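Local coordinates for SWD1-like protein (Myceliophthora thermophila, PDB 6E29) that probably serves, through its beta-propeller domain of WD repeats, as a scaffolding subunit of the COMPASS histone H3 methyltransferase complex, at residues B[42-45]-B[49-52]; B[277-280]-B[285-288]; B[298-301]-B[306-309]; B[328-333]-B[339-344]. One frame throughout, in Å; residues are numbered along the deposited sequence.

Interaction 1. Residues B[42-45]-B[49-52]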
loop_
_atom_site.group_PDB
_atom_site.type_symbol
_atom_site.label_atom_id
_atom_site.label_comp_id
_atom_site.label_asym_id
_atom_site.label_seq_id
_atom_site.Cartn_x
_atom_site.Cartn_y
_atom_site.Cartn_z
ATOM N N SER B 42 -7.366 -9.769 -7.900
ATOM C CA SER B 42 -8.308 -9.612 -6.802
ATOM C C SER B 42 -7.943 -10.604 -5.701
ATOM O O SER B 42 -7.600 -11.753 -5.978
ATOM C CB SER B 42 -9.755 -9.838 -7.314
ATOM O OG SER B 42 -10.684 -9.724 -6.272
ATOM N N GLY B 43 -7.993 -10.176 -4.442
ATOM C CA GLY B 43 -7.789 -11.083 -3.319
ATOM C C GLY B 43 -9.106 -11.139 -2.575
ATOM O O GLY B 43 -9.883 -10.169 -2.609
ATOM N N ARG B 44 -9.379 -12.281 -1.940
ATOM C CA ARG B 44 -10.687 -12.559 -1.351
ATOM C C ARG B 44 -10.557 -12.867 0.127
ATOM O O ARG B 44 -9.473 -13.179 0.641
ATOM C CB ARG B 44 -11.397 -13.731 -2.070
ATOM C CG ARG B 44 -11.009 -13.795 -3.545
ATOM C CD ARG B 44 -11.858 -14.662 -4.414
ATOM N NE ARG B 44 -12.369 -15.843 -3.771
ATOM C CZ ARG B 44 -13.001 -16.823 -4.425
ATOM N NH1 ARG B 44 -13.157 -16.752 -5.746
ATOM N NH2 ARG B 44 -13.460 -17.876 -3.761
ATOM N N VAL B 45 -11.709 -12.790 0.801
ATOM C CA VAL B 45 -11.781 -13.096 2.226
ATOM C C VAL B 45 -11.206 -14.476 2.503
ATOM O O VAL B 45 -10.539 -14.689 3.523
ATOM C CB VAL B 45 -13.235 -13.001 2.719
ATOM C CG1 VAL B 45 -13.386 -13.667 4.102
ATOM C CG2 VAL B 45 -13.706 -11.575 2.731
ATOM N N VAL B 49 -6.780 -15.807 -4.661
ATOM C CA VAL B 49 -6.420 -14.687 -5.513
ATOM C C VAL B 49 -6.910 -14.958 -6.925
ATOM O O VAL B 49 -6.751 -16.069 -7.432
ATOM C CB VAL B 49 -4.904 -14.439 -5.512
ATOM C CG1 VAL B 49 -4.566 -13.307 -6.518
ATOM C CG2 VAL B 49 -4.469 -14.042 -4.093
ATOM N N VAL B 50 -7.554 -13.954 -7.535
ATOM C CA VAL B 50 -8.167 -14.092 -8.846
ATOM C C VAL B 50 -7.485 -13.138 -9.820
ATOM O O VAL B 50 -7.240 -11.970 -9.505
ATOM C CB VAL B 50 -9.692 -13.852 -8.791
ATOM C CG1 VAL B 50 -10.319 -14.029 -10.183
ATOM C CG2 VAL B 50 -10.324 -14.837 -7.822
ATOM N N ILE B 51 -7.132 -13.655 -10.983
ATOM C CA ILE B 51 -6.539 -12.875 -12.058
ATOM C C ILE B 51 -7.638 -12.701 -13.098
ATOM O O ILE B 51 -8.079 -13.687 -13.688
ATOM C CB ILE B 51 -5.329 -13.591 -12.670
ATOM C CG1 ILE B 51 -4.282 -13.919 -11.573
ATOM C CG2 ILE B 51 -4.807 -12.803 -13.862
ATOM C CD1 ILE B 51 -3.967 -12.673 -10.666
ATOM N N TRP B 52 -8.093 -11.457 -13.306
ATOM C CA TRP B 52 -9.119 -11.148 -14.309
ATOM C C TRP B 52 -8.460 -10.654 -15.585
ATOM O O TRP B 52 -7.647 -9.733 -15.549
ATOM C CB TRP B 52 -10.066 -10.062 -13.809
ATOM C CG TRP B 52 -10.795 -10.391 -12.576
ATOM C CD1 TRP B 52 -10.355 -10.255 -11.279
ATOM C CD2 TRP B 52 -12.130 -10.885 -12.499
ATOM N NE1 TRP B 52 -11.342 -10.666 -10.405
ATOM C CE2 TRP B 52 -12.447 -11.023 -11.129
ATOM C CE3 TRP B 52 -13.102 -11.198 -13.456
ATOM C CZ2 TRP B 52 -13.676 -11.495 -10.706
ATOM C CZ3 TRP B 52 -14.309 -11.632 -13.030
ATOM C CH2 TRP B 52 -14.587 -11.789 -11.666
#

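Interaction 2. Residues B[277-280]-B[285-288]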
loop_
_atom_site.group_PDB
_atom_site.type_symbol
_atom_site.label_atom_id
_atom_site.label_comp_id
_atom_site.label_asym_id
_atom_site.label_seq_id
_atom_site.Cartn_x
_atom_site.Cartn_y
_atom_site.Cartn_z
ATOM N N VAL B 277 -7.053 4.982 -0.192
ATOM C CA VAL B 277 -6.800 6.076 -1.115
ATOM C C VAL B 277 -5.987 5.536 -2.277
ATOM O O VAL B 277 -5.328 4.500 -2.157
ATOM C CB VAL B 277 -6.021 7.226 -0.469
ATOM C CG1 VAL B 277 -6.940 7.834 0.683
ATOM C CG2 VAL B 277 -4.648 6.696 0.116
ATOM N N ALA B 278 -6.011 6.288 -3.388
ATOM C CA ALA B 278 -5.304 5.900 -4.612
ATOM C C ALA B 278 -5.028 7.100 -5.518
ATOM O O ALA B 278 -5.849 8.008 -5.637
ATOM C CB ALA B 278 -6.094 4.838 -5.386
ATOM N N PHE B 279 -3.885 7.054 -6.207
ATOM C CA PHE B 279 -3.517 7.987 -7.253
ATOM C C PHE B 279 -4.045 7.485 -8.579
ATOM O O PHE B 279 -3.867 6.303 -8.897
ATOM C CB PHE B 279 -2.001 8.035 -7.436
ATOM C CG PHE B 279 -1.241 9.004 -6.498
ATOM C CD1 PHE B 279 -1.628 10.305 -6.346
ATOM C CD2 PHE B 279 -0.058 8.567 -5.894
ATOM C CE1 PHE B 279 -0.896 11.209 -5.533
ATOM C CE2 PHE B 279 0.701 9.440 -5.047
ATOM C CZ PHE B 279 0.281 10.778 -4.890
ATOM N N SER B 280 -4.466 8.417 -9.437
ATOM C CA SER B 280 -4.815 8.051 -10.807
ATOM C C SER B 280 -3.533 7.814 -11.616
ATOM O O SER B 280 -2.415 8.065 -11.149
ATOM C CB SER B 280 -5.695 9.126 -11.456
ATOM O OG SER B 280 -4.958 10.337 -11.695
ATOM N N TYR B 285 -5.224 12.851 -10.130
ATOM C CA TYR B 285 -6.323 12.780 -9.168
ATOM C C TYR B 285 -5.926 11.922 -7.980
ATOM O O TYR B 285 -5.165 10.961 -8.103
ATOM C CB TYR B 285 -7.588 12.158 -9.771
ATOM C CG TYR B 285 -8.100 12.904 -10.955
ATOM C CD1 TYR B 285 -8.600 14.186 -10.824
ATOM C CD2 TYR B 285 -8.060 12.335 -12.206
ATOM C CE1 TYR B 285 -9.092 14.907 -11.967
ATOM C CE2 TYR B 285 -8.524 13.015 -13.322
ATOM C CZ TYR B 285 -9.037 14.302 -13.202
ATOM O OH TYR B 285 -9.487 14.981 -14.320
ATOM N N VAL B 286 -6.500 12.259 -6.823
ATOM C CA VAL B 286 -6.485 11.400 -5.635
ATOM C C VAL B 286 -7.934 10.985 -5.366
ATOM O O VAL B 286 -8.808 11.843 -5.271
ATOM C CB VAL B 286 -5.906 12.150 -4.407
ATOM C CG1 VAL B 286 -6.078 11.305 -3.144
ATOM C CG2 VAL B 286 -4.382 12.477 -4.641
ATOM N N ALA B 287 -8.171 9.683 -5.197
ATOM C CA ALA B 287 -9.492 9.181 -4.821
ATOM C C ALA B 287 -9.411 8.556 -3.435
ATOM O O ALA B 287 -8.339 8.082 -3.012
ATOM C CB ALA B 287 -10.013 8.140 -5.811
ATOM N N ALA B 288 -10.542 8.553 -2.734
ATOM C CA ALA B 288 -10.631 7.856 -1.456
ATOM C C ALA B 288 -12.031 7.288 -1.272
ATOM O O ALA B 288 -13.022 7.935 -1.634
ATOM C CB ALA B 288 -10.331 8.805 -0.290
#

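Interaction 3. Residues B[298-301]-B[306-309]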
loop_
_atom_site.group_PDB
_atom_site.type_symbol
_atom_site.label_atom_id
_atom_site.label_comp_id
_atom_site.label_asym_id
_atom_site.label_seq_id
_atom_site.Cartn_x
_atom_site.Cartn_y
_atom_site.Cartn_z
ATOM N N ILE B 298 -13.169 12.253 -5.114
ATOM C CA ILE B 298 -12.032 12.442 -6.026
ATOM C C ILE B 298 -11.609 13.911 -5.978
ATOM O O ILE B 298 -12.428 14.805 -6.216
ATOM C CB ILE B 298 -12.381 12.024 -7.461
ATOM C CG1 ILE B 298 -12.913 10.569 -7.478
ATOM C CG2 ILE B 298 -11.171 12.141 -8.349
ATOM C CD1 ILE B 298 -13.359 10.120 -8.924
ATOM N N TRP B 299 -10.349 14.157 -5.623
ATOM C CA TRP B 299 -9.749 15.490 -5.666
ATOM C C TRP B 299 -8.709 15.565 -6.787
ATOM O O TRP B 299 -8.151 14.544 -7.216
ATOM C CB TRP B 299 -9.063 15.827 -4.349
ATOM C CG TRP B 299 -9.919 15.840 -3.151
ATOM C CD1 TRP B 299 -10.533 16.949 -2.580
ATOM C CD2 TRP B 299 -10.202 14.731 -2.281
ATOM N NE1 TRP B 299 -11.193 16.576 -1.447
ATOM C CE2 TRP B 299 -11.010 15.229 -1.229
ATOM C CE3 TRP B 299 -9.846 13.365 -2.285
ATOM C CZ2 TRP B 299 -11.503 14.404 -0.204
ATOM C CZ3 TRP B 299 -10.315 12.548 -1.258
ATOM C CH2 TRP B 299 -11.131 13.073 -0.223
ATOM N N GLU B 300 -8.386 16.785 -7.196
ATOM C CA GLU B 300 -7.346 16.987 -8.195
ATOM C C GLU B 300 -6.146 17.658 -7.537
ATOM O O GLU B 300 -6.304 18.554 -6.708
ATOM C CB GLU B 300 -7.867 17.820 -9.386
ATOM C CG GLU B 300 -8.555 19.105 -8.990
ATOM C CD GLU B 300 -7.549 20.229 -8.808
ATOM O OE1 GLU B 300 -6.496 20.180 -9.510
ATOM O OE2 GLU B 300 -7.797 21.106 -7.944
ATOM N N ARG B 301 -4.952 17.216 -7.898
ATOM C CA ARG B 301 -3.711 17.659 -7.249
ATOM C C ARG B 301 -3.146 18.923 -7.846
ATOM O O ARG B 301 -2.188 19.476 -7.296
ATOM C CB ARG B 301 -2.634 16.606 -7.392
ATOM C CG ARG B 301 -2.784 15.466 -6.492
ATOM C CD ARG B 301 -1.545 14.602 -6.567
ATOM N NE ARG B 301 -0.309 15.380 -6.596
ATOM C CZ ARG B 301 0.568 15.382 -7.592
ATOM N NH1 ARG B 301 0.362 14.623 -8.674
ATOM N NH2 ARG B 301 1.649 16.162 -7.515
ATOM N N LEU B 306 -11.798 19.517 -4.735
ATOM C CA LEU B 306 -12.656 18.350 -4.908
ATOM C C LEU B 306 -13.358 18.424 -6.260
ATOM O O LEU B 306 -13.992 19.436 -6.580
ATOM C CB LEU B 306 -13.690 18.284 -3.766
ATOM C CG LEU B 306 -14.759 17.166 -3.792
ATOM C CD1 LEU B 306 -14.101 15.789 -3.500
ATOM C CD2 LEU B 306 -15.953 17.408 -2.840
ATOM N N VAL B 307 -13.252 17.360 -7.049
ATOM C CA VAL B 307 -13.807 17.352 -8.399
ATOM C C VAL B 307 -15.061 16.507 -8.515
ATOM O O VAL B 307 -15.940 16.832 -9.327
ATOM C CB VAL B 307 -12.775 16.921 -9.466
ATOM C CG1 VAL B 307 -11.786 18.009 -9.689
ATOM C CG2 VAL B 307 -12.075 15.651 -9.124
ATOM N N ARG B 308 -15.200 15.467 -7.716
ATOM C CA ARG B 308 -16.304 14.535 -7.900
ATOM C C ARG B 308 -16.585 13.827 -6.594
ATOM O O ARG B 308 -15.658 13.434 -5.893
ATOM C CB ARG B 308 -15.945 13.490 -8.966
ATOM C CG ARG B 308 -17.130 12.740 -9.426
ATOM C CD ARG B 308 -17.910 13.576 -10.390
ATOM N NE ARG B 308 -18.452 12.718 -11.439
ATOM C CZ ARG B 308 -19.705 12.268 -11.480
ATOM N NH1 ARG B 308 -20.589 12.609 -10.545
ATOM N NH2 ARG B 308 -20.064 11.467 -12.477
ATOM N N MET B 309 -17.862 13.633 -6.288
ATOM C CA MET B 309 -18.248 12.666 -5.270
ATOM C C MET B 309 -19.079 11.582 -5.958
ATOM O O MET B 309 -20.114 11.885 -6.562
ATOM C CB MET B 309 -19.047 13.356 -4.171
ATOM C CG MET B 309 -19.376 12.476 -3.002
ATOM S SD MET B 309 -20.576 13.324 -1.961
ATOM C CE MET B 309 -19.942 15.001 -2.135
#

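Interaction 4. Residues B[328-333]-B[339-344]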
loop_
_atom_site.group_PDB
_atom_site.type_symbol
_atom_site.label_atom_id
_atom_site.label_comp_id
_atom_site.label_asym_id
_atom_site.label_seq_id
_atom_site.Cartn_x
_atom_site.Cartn_y
_atom_site.Cartn_z
ATOM N N LEU B 328 -10.179 4.989 -15.241
ATOM C CA LEU B 328 -11.057 3.955 -14.682
ATOM C C LEU B 328 -10.706 3.770 -13.215
ATOM O O LEU B 328 -9.523 3.627 -12.871
ATOM C CB LEU B 328 -10.890 2.603 -15.422
ATOM C CG LEU B 328 -11.167 2.581 -16.924
ATOM C CD1 LEU B 328 -10.702 1.262 -17.565
ATOM C CD2 LEU B 328 -12.689 2.794 -17.127
ATOM N N LEU B 329 -11.718 3.724 -12.337
ATOM C CA LEU B 329 -11.466 3.638 -10.889
ATOM C C LEU B 329 -12.229 2.408 -10.418
ATOM O O LEU B 329 -13.447 2.346 -10.614
ATOM C CB LEU B 329 -11.970 4.918 -10.169
ATOM C CG LEU B 329 -11.967 4.946 -8.639
ATOM C CD1 LEU B 329 -10.508 4.711 -8.057
ATOM C CD2 LEU B 329 -12.531 6.287 -8.156
ATOM N N ALA B 330 -11.527 1.409 -9.862
ATOM C CA ALA B 330 -12.176 0.197 -9.373
ATOM C C ALA B 330 -12.272 0.258 -7.858
ATOM O O ALA B 330 -11.362 0.741 -7.175
ATOM C CB ALA B 330 -11.393 -1.059 -9.784
ATOM N N ALA B 331 -13.339 -0.316 -7.322
ATOM C CA ALA B 331 -13.541 -0.296 -5.868
ATOM C C ALA B 331 -14.176 -1.593 -5.382
ATOM O O ALA B 331 -15.013 -2.177 -6.065
ATOM C CB ALA B 331 -14.412 0.886 -5.447
ATOM N N CYS B 332 -13.778 -2.039 -4.189
ATOM C CA CYS B 332 -14.285 -3.244 -3.553
ATOM C C CYS B 332 -15.336 -2.839 -2.556
ATOM O O CYS B 332 -15.051 -2.053 -1.648
ATOM C CB CYS B 332 -13.160 -3.982 -2.822
ATOM S SG CYS B 332 -11.780 -4.369 -3.891
ATOM N N GLY B 333 -16.541 -3.398 -2.695
ATOM C CA GLY B 333 -17.576 -3.159 -1.698
ATOM C C GLY B 333 -17.327 -3.979 -0.435
ATOM O O GLY B 333 -17.036 -5.178 -0.498
ATOM N N ILE B 339 -16.698 -5.947 -7.177
ATOM C CA ILE B 339 -15.796 -4.924 -7.684
ATOM C C ILE B 339 -16.557 -4.101 -8.702
ATOM O O ILE B 339 -16.990 -4.627 -9.740
ATOM C CB ILE B 339 -14.524 -5.506 -8.326
ATOM C CG1 ILE B 339 -13.759 -6.369 -7.324
ATOM C CG2 ILE B 339 -13.656 -4.338 -8.825
ATOM C CD1 ILE B 339 -12.824 -7.387 -7.996
ATOM N N ASN B 340 -16.708 -2.809 -8.422
ATOM C CA ASN B 340 -17.287 -1.879 -9.381
ATOM C C ASN B 340 -16.202 -1.037 -10.029
ATOM O O ASN B 340 -15.280 -0.580 -9.348
ATOM C CB ASN B 340 -18.300 -0.963 -8.706
ATOM C CG ASN B 340 -19.590 -1.664 -8.433
ATOM O OD1 ASN B 340 -20.427 -1.800 -9.329
ATOM N ND2 ASN B 340 -19.765 -2.145 -7.200
ATOM N N ILE B 341 -16.346 -0.781 -11.326
ATOM C CA ILE B 341 -15.374 0.027 -12.072
ATOM C C ILE B 341 -16.099 1.207 -12.683
ATOM O O ILE B 341 -17.042 1.031 -13.494
ATOM C CB ILE B 341 -14.657 -0.776 -13.163
ATOM C CG1 ILE B 341 -13.896 -1.954 -12.558
ATOM C CG2 ILE B 341 -13.714 0.140 -13.906
ATOM C CD1 ILE B 341 -13.366 -2.885 -13.650
ATOM N N TRP B 342 -15.731 2.402 -12.232
ATOM C CA TRP B 342 -16.263 3.654 -12.747
ATOM C C TRP B 342 -15.415 4.163 -13.890
ATOM O O TRP B 342 -14.188 4.139 -13.808
ATOM C CB TRP B 342 -16.220 4.770 -11.686
ATOM C CG TRP B 342 -17.274 4.750 -10.682
ATOM C CD1 TRP B 342 -18.397 5.543 -10.641
ATOM C CD2 TRP B 342 -17.323 3.927 -9.515
ATOM N NE1 TRP B 342 -19.133 5.260 -9.520
ATOM C CE2 TRP B 342 -18.510 4.269 -8.814
ATOM C CE3 TRP B 342 -16.498 2.927 -8.999
ATOM C CZ2 TRP B 342 -18.886 3.641 -7.640
ATOM C CZ3 TRP B 342 -16.864 2.316 -7.838
ATOM C CH2 TRP B 342 -18.041 2.682 -7.152
ATOM N N SER B 343 -16.067 4.738 -14.887
ATOM C CA SER B 343 -15.408 5.565 -15.900
ATOM C C SER B 343 -15.494 7.021 -15.443
ATOM O O SER B 343 -16.576 7.597 -15.412
ATOM C CB SER B 343 -16.071 5.378 -17.263
ATOM O OG SER B 343 -15.490 4.280 -17.921
ATOM N N VAL B 344 -14.354 7.628 -15.122
ATOM C CA VAL B 344 -14.302 8.942 -14.457
ATOM C C VAL B 344 -13.919 10.025 -15.465
ATOM O O VAL B 344 -12.783 10.061 -15.939
ATOM C CB VAL B 344 -13.290 8.929 -13.303
ATOM C CG1 VAL B 344 -13.399 10.206 -12.496
ATOM C CG2 VAL B 344 -13.513 7.706 -12.428
HETATM O O HOH W 1 -17.797 -1.833 -5.017
#

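Interaction 1. Residues B[42-45]-B[49-52]
Ser42 and Val50 face each other across an antiparallel hairpin and exchange both of their backbone bonds. Ser42 N reaches Val50 O at 2.7 Å, and the return bond from Val50 N to Ser42 O is equally short and straighter, with 167° at its hydrogen. The CA of Val49 adds a C-H contact to Ser42 O at 3.2 Å. Next along lies the non-hydrogen-bonded pair of Gly43 and Val49, whose CA atoms approach to 4.4 Å.

Beyond the backbone, the serine hydroxyl does not serve the indole of Trp52. With OG anti to the backbone N (chi1 179°), the hydroxyl bonds Ser28 OG on the neighbouring strand 28-33, and Ser42 CB is what sits in the plane of the indole, 3.6 Å from Trp52 NE1. Within its own strand, Val50 CG1 covers one face of that ring, offset toward the rim. The other valine methyl, CG2, meets Arg44 CD at 3.7 Å; the arginine chain, bent at chi3 (-34°), slants across the valine, and the guanidinium continues to a salt bridge with Asp46 in the turn.

In many WD repeats a serine or threonine hydroxyl on the second strand of a blade accepts from the tryptophan of the third. Here Trp52 NE1 is buried with no partner, which implies that the two strands are joined by backbone bonds and by apolar contact, with the hydroxyl committed to the strand on the inner side.

Interaction 2. Residues B[277-280]-B[285-288]
Tyr285 starts its strand with its amide pointed at a side chain: Tyr285 N donates to Ser280 OG at 3.0 Å, 162° at the hydrogen. The hydroxyl is in place because chi1 of Ser280 (69°) sets OG between its own backbone N and carbonyl carbon. Tyr285 O in turn accepts from Ser280 N, and the two bonds close the hairpin at its loop end. Replacing Ser280 by an alanine is likely to leave Tyr285 N without its acceptor, leaving the Ser280 N to Tyr285 O bond to hold this end of the pair. The phenol ring turns off toward Ile298 and Glu300 of the next strand, with CD2 still 3.7 Å from Ser280 OG.

Val286 faces the other way, side by side with Phe279 and pointing as it does; Val286 CG2 lies 3.8 Å from Phe279 CE1, and both side chains pack on Leu231 and Thr241 of the preceding blade. Ala287 forms the hydrogen-bonded pair with Ala278: Ala287 N to Ala278 O spans 2.9 Å and is nearly straight at 172°. Both methyl groups touch Ile320 of the following blade. Ala288 closes the run on the Val286 side, its CB 3.7 Å from Val277 CG1.

The backbones run antiparallel; Val277, Phe279, Val286 and Ala288 lie on one face, Ala278 and Ala287 on the other. This is the hairpin of the first and second strands of a four-stranded propeller blade, set between its two neighbours in the propeller.

Interaction 3. Residues B[298-301]-B[306-309]
Ile298 meets both Val307 and Arg308 in a classic beta bulge, where the third strand of a propeller blade pairs with its outermost one, far from the propeller's middle. The evidence is at one oxygen: Ile298 O accepts from Val307 N at 2.8 Å and from Arg308 N at a longer 3.2 Å. Arg308 N arrives on a lone pair in the carbonyl plane. Ile298 N answers with a bond to Arg308 O at 2.9 Å, so three bonds grip the bulge. With CG2 of Val307 set between its backbone N and carbonyl carbon, that methyl comes within 3.0 Å of Ile298 O, a short approach to be read with caution. The other branch, Val307 CG1, crosses the Glu300 chain at about a right angle, 3.5 Å from Glu300 CG. The Glu300 chain bends at chi2 (86°), and its carboxylate takes up the amides of His303 and Ser305 in the connecting turn.

On the other face, Trp299 receives Leu306. Leu306 CD1 stands over the five-membered ring, 3.8 Å from its centroid and 15° off the normal, a CH-pi contact. Leu306 CB also lies close to Trp299 CD1, at 3.6 Å. The indole further meets Phe265 of the preceding blade at an inclined angle and Trp274 of its own blade edge-to-face. Were an alanine to stand here, Leu306 would probably lose its CH-pi partner and Phe265 and Trp274 the ring they pack on.

A bulged, partly exposed edge pair over a tryptophan is how the outer rim of this WD-type blade is finished.

Interaction 4. Residues B[328-333]-B[339-344]
Leu329 and Trp342 belong to the central hairpin of the blade that closes the propeller, where the fourth strand, 19-23, comes from the start of the chain. They form one hydrogen-bonded pair: Leu329 N to Trp342 O, and back from Trp342 N to Leu329 O at 2.8 Å. Leu329 O also lies in the plane of the indole at its edge, 3.5 Å from Trp342 CE3. Farther round the ring, Trp342 CZ3 rests 3.7 Å from Ala331 CB. Trp342 NE1 is bound to Glu17. On this same face, at the strand end, Val344 CG2 meets Leu329 CB at 3.9 Å.

The second hydrogen-bonded pair is Ala331 with Asn340. Its shorter bond, Ala331 N to Asn340 O, measures 2.8 Å, and a water bridges Ala331 O to Asn340 ND2 beside it. Asn340 OD1 is turned to Thr22, so the amide binds both the water and the strand 19-23.

On the reverse face the contacts are mostly apolar: Ala330 CB lies 3.8 Å from Ile341 CG1, and Leu328 CB touches Ile341 CG2. Ile341 holds CG1 beside its backbone N (chi1 -60°), which brings that branch against the alanine.

Strand 19-23, from the start of the chain, pairs with 339-343 in the Velcro-like closure of a WD propeller; the bonds of Asn340 to Thr22 and Trp342 to Glu17 add to it.

All four contacts are antiparallel hairpins, yet they sit at different depths in the propeller. Interaction 2 is the innermost, buried, and joins first to second strands; interactions 1 and 4 join second to third and are also buried; interaction 3 joins third to fourth at the partly exposed rim. Interactions 2 and 3 share a blade, linked by a probable hydrogen bond from Trp299 N to Val286 O. Interaction 4 touches its neighbours on both sides, through Ile339 with Ser42 of interaction 1 and through Leu329 with Ala287 of interaction 2. Apolar packing prevails in the buried contacts, while at the rim the pairing is broken by a beta bulge, and Glu300 bonds to the turn.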